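Local structure of FHA domain-containing protein DDL (Arabidopsis thaliana, 3VPY) at residues H35-S38 against C39-F42; I87-L90 against G91-N94. The protein probably recognises phosphothreonine in partner proteins through its forkhead-associated (FHA) domain, with Dicer-like1 the likely partner in Arabidopsis. All coordinates share one frame; numbering follows the deposited sequence.

Contact 1 (H35-S38 against C39-F42); sequences HRQS and CYLF
With its CG set between the backbone N and the carbonyl carbon (chi1 54°) and the chain extended beyond, Gln-37 is laid over the ring of Tyr-40, which for its part reaches back along the loop because its CG stands anti to the carbonyl carbon. The two side chains meet as flat groups, amide and ring planes only 13° apart. The methylene does the closest touching: CG of Gln-37 comes within 3.3 Å of CZ of Tyr-40 and makes a CH-pi contact 3.6 Å from the ring centroid, displaced toward the rim that carries the hydroxyl. The amide carbon follows over the same face, CD of Gln-37 lying 3.7 Å from CE1 of Tyr-40. Its nitrogen is then pinned at the strand: NE2 of Gln-37 donates to the carbonyl O of Cys-39 at 2.8 Å, nearly straight (169°), with the acceptor lying in the plane of the amide. A second bond from NE2, to Asp-50, further restricts rotation of the amide. The loop 35-38 leads from strand 26-33 into strand 39-43 of the FHA beta-sandwich, and Tyr-40, on the new strand, reaches back to the loop that leads into it. At the far end of the ring, the backbone N of Arg-36 donates to OH of Tyr-40 at 3.0 Å, arriving at the edge, near the ring plane. A phenylalanine in place of Tyr-40 would probably preserve the platform beneath Gln-37 but leave the amide N of Arg-36 without its acceptor and the loop less firmly held. Ser-38 turns the other way, its OG bonded to Glu-6, while the buried side chain of Cys-39 packs against Phe-4 and against Val-64 and Gln-66 of the adjacent strand 63-73.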
loop_
_atom_site.group_PDB
_atom_site.type_symbol
_atom_site.label_atom_id
_atom_site.label_comp_id
_atom_site.label_asym_id
_atom_site.label_seq_id
_atom_site.Cartn_x
_atom_site.Cartn_y
_atom_site.Cartn_z
ATOM N N HIS A 35 -1.603 2.398 8.294
ATOM C CA HIS A 35 -2.862 1.808 8.746
ATOM C C HIS A 35 -3.713 2.757 9.589
ATOM O O HIS A 35 -4.679 2.327 10.223
ATOM C CB HIS A 35 -2.653 0.466 9.481
ATOM C CG HIS A 35 -1.727 0.546 10.661
ATOM N ND1 HIS A 35 -2.154 0.843 11.940
ATOM C CD2 HIS A 35 -0.393 0.325 10.755
ATOM C CE1 HIS A 35 -1.118 0.838 12.765
ATOM N NE2 HIS A 35 -0.040 0.518 12.073
ATOM N N ARG A 36 -3.386 4.046 9.574
ATOM C CA ARG A 36 -4.197 5.021 10.312
ATOM C C ARG A 36 -5.108 5.910 9.445
ATOM O O ARG A 36 -5.774 6.815 9.957
ATOM C CB ARG A 36 -3.328 5.853 11.265
ATOM C CG ARG A 36 -2.926 5.088 12.538
ATOM C CD ARG A 36 -1.941 5.878 13.403
ATOM N NE ARG A 36 -1.839 5.405 14.809
ATOM C CZ ARG A 36 -1.015 4.434 15.230
ATOM N NH1 ARG A 36 -0.224 3.806 14.370
ATOM N NH2 ARG A 36 -0.962 4.096 16.527
ATOM N N GLN A 37 -5.128 5.672 8.136
ATOM C CA GLN A 37 -6.149 6.281 7.304
ATOM C C GLN A 37 -6.490 5.354 6.153
ATOM O O GLN A 37 -5.804 4.367 5.933
ATOM C CB GLN A 37 -5.713 7.647 6.782
ATOM C CG GLN A 37 -4.415 7.657 6.076
ATOM C CD GLN A 37 -3.744 9.045 6.069
ATOM O OE1 GLN A 37 -3.378 9.596 7.111
ATOM N NE2 GLN A 37 -3.570 9.592 4.891
ATOM N N SER A 38 -7.559 5.684 5.438
ATOM C CA SER A 38 -8.052 4.785 4.401
ATOM C C SER A 38 -7.339 4.968 3.069
ATOM O O SER A 38 -7.453 4.114 2.178
ATOM C CB SER A 38 -9.573 4.949 4.236
ATOM O OG SER A 38 -9.881 6.295 3.905
ATOM N N CYS A 39 -6.595 6.063 2.932
ATOM C CA CYS A 39 -5.844 6.325 1.710
ATOM C C CYS A 39 -4.557 7.102 1.988
ATOM O O CYS A 39 -4.528 8.033 2.813
ATOM C CB CYS A 39 -6.738 7.050 0.703
ATOM S SG CYS A 39 -5.996 7.343 -0.884
ATOM N N TYR A 40 -3.485 6.674 1.336
ATOM C CA TYR A 40 -2.201 7.366 1.402
ATOM C C TYR A 40 -1.747 7.836 0.024
ATOM O O TYR A 40 -1.536 7.026 -0.880
ATOM C CB TYR A 40 -1.118 6.469 2.016
ATOM C CG TYR A 40 -1.296 6.235 3.504
ATOM C CD1 TYR A 40 -0.662 7.047 4.436
ATOM C CD2 TYR A 40 -2.110 5.204 3.973
ATOM C CE1 TYR A 40 -0.839 6.834 5.822
ATOM C CE2 TYR A 40 -2.288 4.991 5.335
ATOM C CZ TYR A 40 -1.640 5.809 6.261
ATOM O OH TYR A 40 -1.790 5.610 7.624
ATOM N N LEU A 41 -1.592 9.151 -0.121
ATOM C CA LEU A 41 -1.098 9.745 -1.360
ATOM C C LEU A 41 0.417 9.852 -1.353
ATOM O O LEU A 41 0.996 10.412 -0.429
ATOM C CB LEU A 41 -1.710 11.138 -1.554
ATOM C CG LEU A 41 -1.195 11.941 -2.746
ATOM C CD1 LEU A 41 -1.488 11.226 -4.076
ATOM C CD2 LEU A 41 -1.804 13.334 -2.735
ATOM N N PHE A 42 1.043 9.317 -2.400
ATOM C CA PHE A 42 2.489 9.439 -2.620
ATOM C C PHE A 42 2.730 10.439 -3.734
ATOM O O PHE A 42 2.124 10.351 -4.806
ATOM C CB PHE A 42 3.063 8.100 -3.064
ATOM C CG PHE A 42 2.948 7.023 -2.016
ATOM C CD1 PHE A 42 4.065 6.677 -1.249
ATOM C CD2 PHE A 42 1.732 6.382 -1.779
ATOM C CE1 PHE A 42 3.968 5.675 -0.263
ATOM C CE2 PHE A 42 1.603 5.393 -0.773
ATOM C CZ PHE A 42 2.727 5.035 -0.020
#

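Contact 2 (I87-L90 against G91-N94); sequences IMDL and GSTN
Asp-89, the last residue of its strand, divides its carboxylate between the hydroxyl of Ser-92 and the backbone amides of the turn. Its CG is anti to the backbone N (chi1 176°), which carries the carboxylate forward along the chain to the donors that follow. OD1 accepts from OG of Ser-92 in a short bond of 2.6 Å that uses the syn lone pair, and it takes a second hydrogen bond from Thr-96 farther along. OD2 gathers three donors. The backbone N of Ser-92 meets it on the syn side at 3.0 Å, somewhat out of the carboxylate plane; the N of Gly-91 adds a weak, strongly bent bond (124°), despite its length of 2.7 Å to OD2 of Asp-89; and a water donates to OD2 at 2.8 Å. That water gives its other hydrogen to the carbonyl O of Ser-92 at 2.7 Å, so it bridges the acid and the departing chain. Both carboxylate oxygens are therefore amply supplied, a setting likely to favour the charged form. OG of Ser-92 in turn weakly accepts from the backbone N of Lys-95. Gly-91 takes a positive phi (75°), and a side chain there would run into the carbonyl of Leu-90. Ser-92 also touches Ser-59 and His-62, members of the Ser-x-x-His signature of the family. The bond from Asp-89 to the amide two residues ahead, though weak, is that of an Asx turn, extended by the firmer bond to Ser-92 N; it opens the Asp-Leu-x-Ser-x-Asn segment characteristic of FHA domains, in a loop of the kind that borders their phosphothreonine cleft.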
loop_
_atom_site.group_PDB
_atom_site.type_symbol
_atom_site.label_atom_id
_atom_site.label_comp_id
_atom_site.label_asym_id
_atom_site.label_seq_id
_atom_site.Cartn_x
_atom_site.Cartn_y
_atom_site.Cartn_z
ATOM N N ILE A 87 -2.901 -0.514 -4.671
ATOM C CA ILE A 87 -2.166 0.661 -5.163
ATOM C C ILE A 87 -2.780 1.106 -6.492
ATOM O O ILE A 87 -3.270 0.270 -7.256
ATOM C CB ILE A 87 -0.641 0.379 -5.292
ATOM C CG1 ILE A 87 0.153 1.662 -5.549
ATOM C CG2 ILE A 87 -0.359 -0.672 -6.390
ATOM C CD1 ILE A 87 1.622 1.509 -5.271
HETATM N N MSE A 88 -2.748 2.412 -6.764
HETATM C CA MSE A 88 -3.191 2.924 -8.052
HETATM C C MSE A 88 -2.236 4.030 -8.488
HETATM O O MSE A 88 -1.999 4.987 -7.737
HETATM C CB MSE A 88 -4.633 3.456 -7.981
HETATM C CG MSE A 88 -5.088 3.992 -9.308
HETATM SE SE MSE A 88 -6.956 4.584 -9.333
HETATM C CE MSE A 88 -7.895 2.922 -9.544
ATOM N N ASP A 89 -1.672 3.873 -9.682
ATOM C CA ASP A 89 -0.842 4.916 -10.258
ATOM C C ASP A 89 -1.740 5.979 -10.891
ATOM O O ASP A 89 -2.731 5.662 -11.558
ATOM C CB ASP A 89 0.124 4.350 -11.277
ATOM C CG ASP A 89 0.925 5.424 -11.958
ATOM O OD1 ASP A 89 2.045 5.704 -11.490
ATOM O OD2 ASP A 89 0.439 6.020 -12.926
ATOM N N LEU A 90 -1.372 7.246 -10.713
ATOM C CA LEU A 90 -2.259 8.331 -11.127
ATOM C C LEU A 90 -1.871 8.896 -12.484
ATOM O O LEU A 90 -2.043 10.102 -12.739
ATOM C CB LEU A 90 -2.313 9.439 -10.057
ATOM C CG LEU A 90 -2.700 8.945 -8.656
ATOM C CD1 LEU A 90 -2.581 10.043 -7.614
ATOM C CD2 LEU A 90 -4.122 8.427 -8.664
ATOM N N GLY A 91 -1.369 8.030 -13.357
ATOM C CA GLY A 91 -0.903 8.453 -14.682
ATOM C C GLY A 91 0.432 9.176 -14.695
ATOM O O GLY A 91 0.628 10.158 -15.442
ATOM N N SER A 92 1.350 8.694 -13.867
ATOM C CA SER A 92 2.674 9.288 -13.746
ATOM C C SER A 92 3.492 9.039 -15.013
ATOM O O SER A 92 3.369 7.995 -15.634
ATOM C CB SER A 92 3.380 8.693 -12.526
ATOM O OG SER A 92 3.699 7.332 -12.760
ATOM N N THR A 93 4.335 9.994 -15.386
ATOM C CA THR A 93 5.169 9.792 -16.549
ATOM C C THR A 93 6.098 8.587 -16.371
ATOM O O THR A 93 6.269 7.780 -17.278
ATOM C CB THR A 93 5.949 11.072 -16.875
ATOM O OG1 THR A 93 5.014 12.007 -17.422
ATOM C CG2 THR A 93 7.011 10.806 -17.931
ATOM N N ASN A 94 6.687 8.473 -15.194
ATOM C CA ASN A 94 7.748 7.501 -14.963
ATOM C C ASN A 94 7.304 6.220 -14.262
ATOM O O ASN A 94 8.129 5.367 -13.960
ATOM C CB ASN A 94 8.928 8.206 -14.265
ATOM C CG ASN A 94 9.533 9.256 -15.175
ATOM O OD1 ASN A 94 9.813 10.405 -14.779
ATOM N ND2 ASN A 94 9.670 8.883 -16.428
HETATM O O HOH W 1 2.140 5.587 -15.142
#

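Overall arrangement
Contact 1 lies where the chain enters strand 39-43, contact 2 where it leaves strand 79-89, and the two strands flank strand 63-73 in the same sheet. Their centres are 16 Å apart, yet the contacts meet at one point: CD1 of Leu-41 packs against CD1 of Leu-90 at 3.9 Å. His-62 joins them too, since its backbone bonds to both Phe-42 and Leu-90. Phe-42 and Ile-87 both pack on Ile-65 and Phe-119, linking the two sheets of the sandwich. By analogy with other FHA domains, contact 2 is probably nearer the phosphothreonine cleft, whereas contact 1 sits at the start of strand 39-43, away from Phe-42 and His-62, through which the strand nears contact 2.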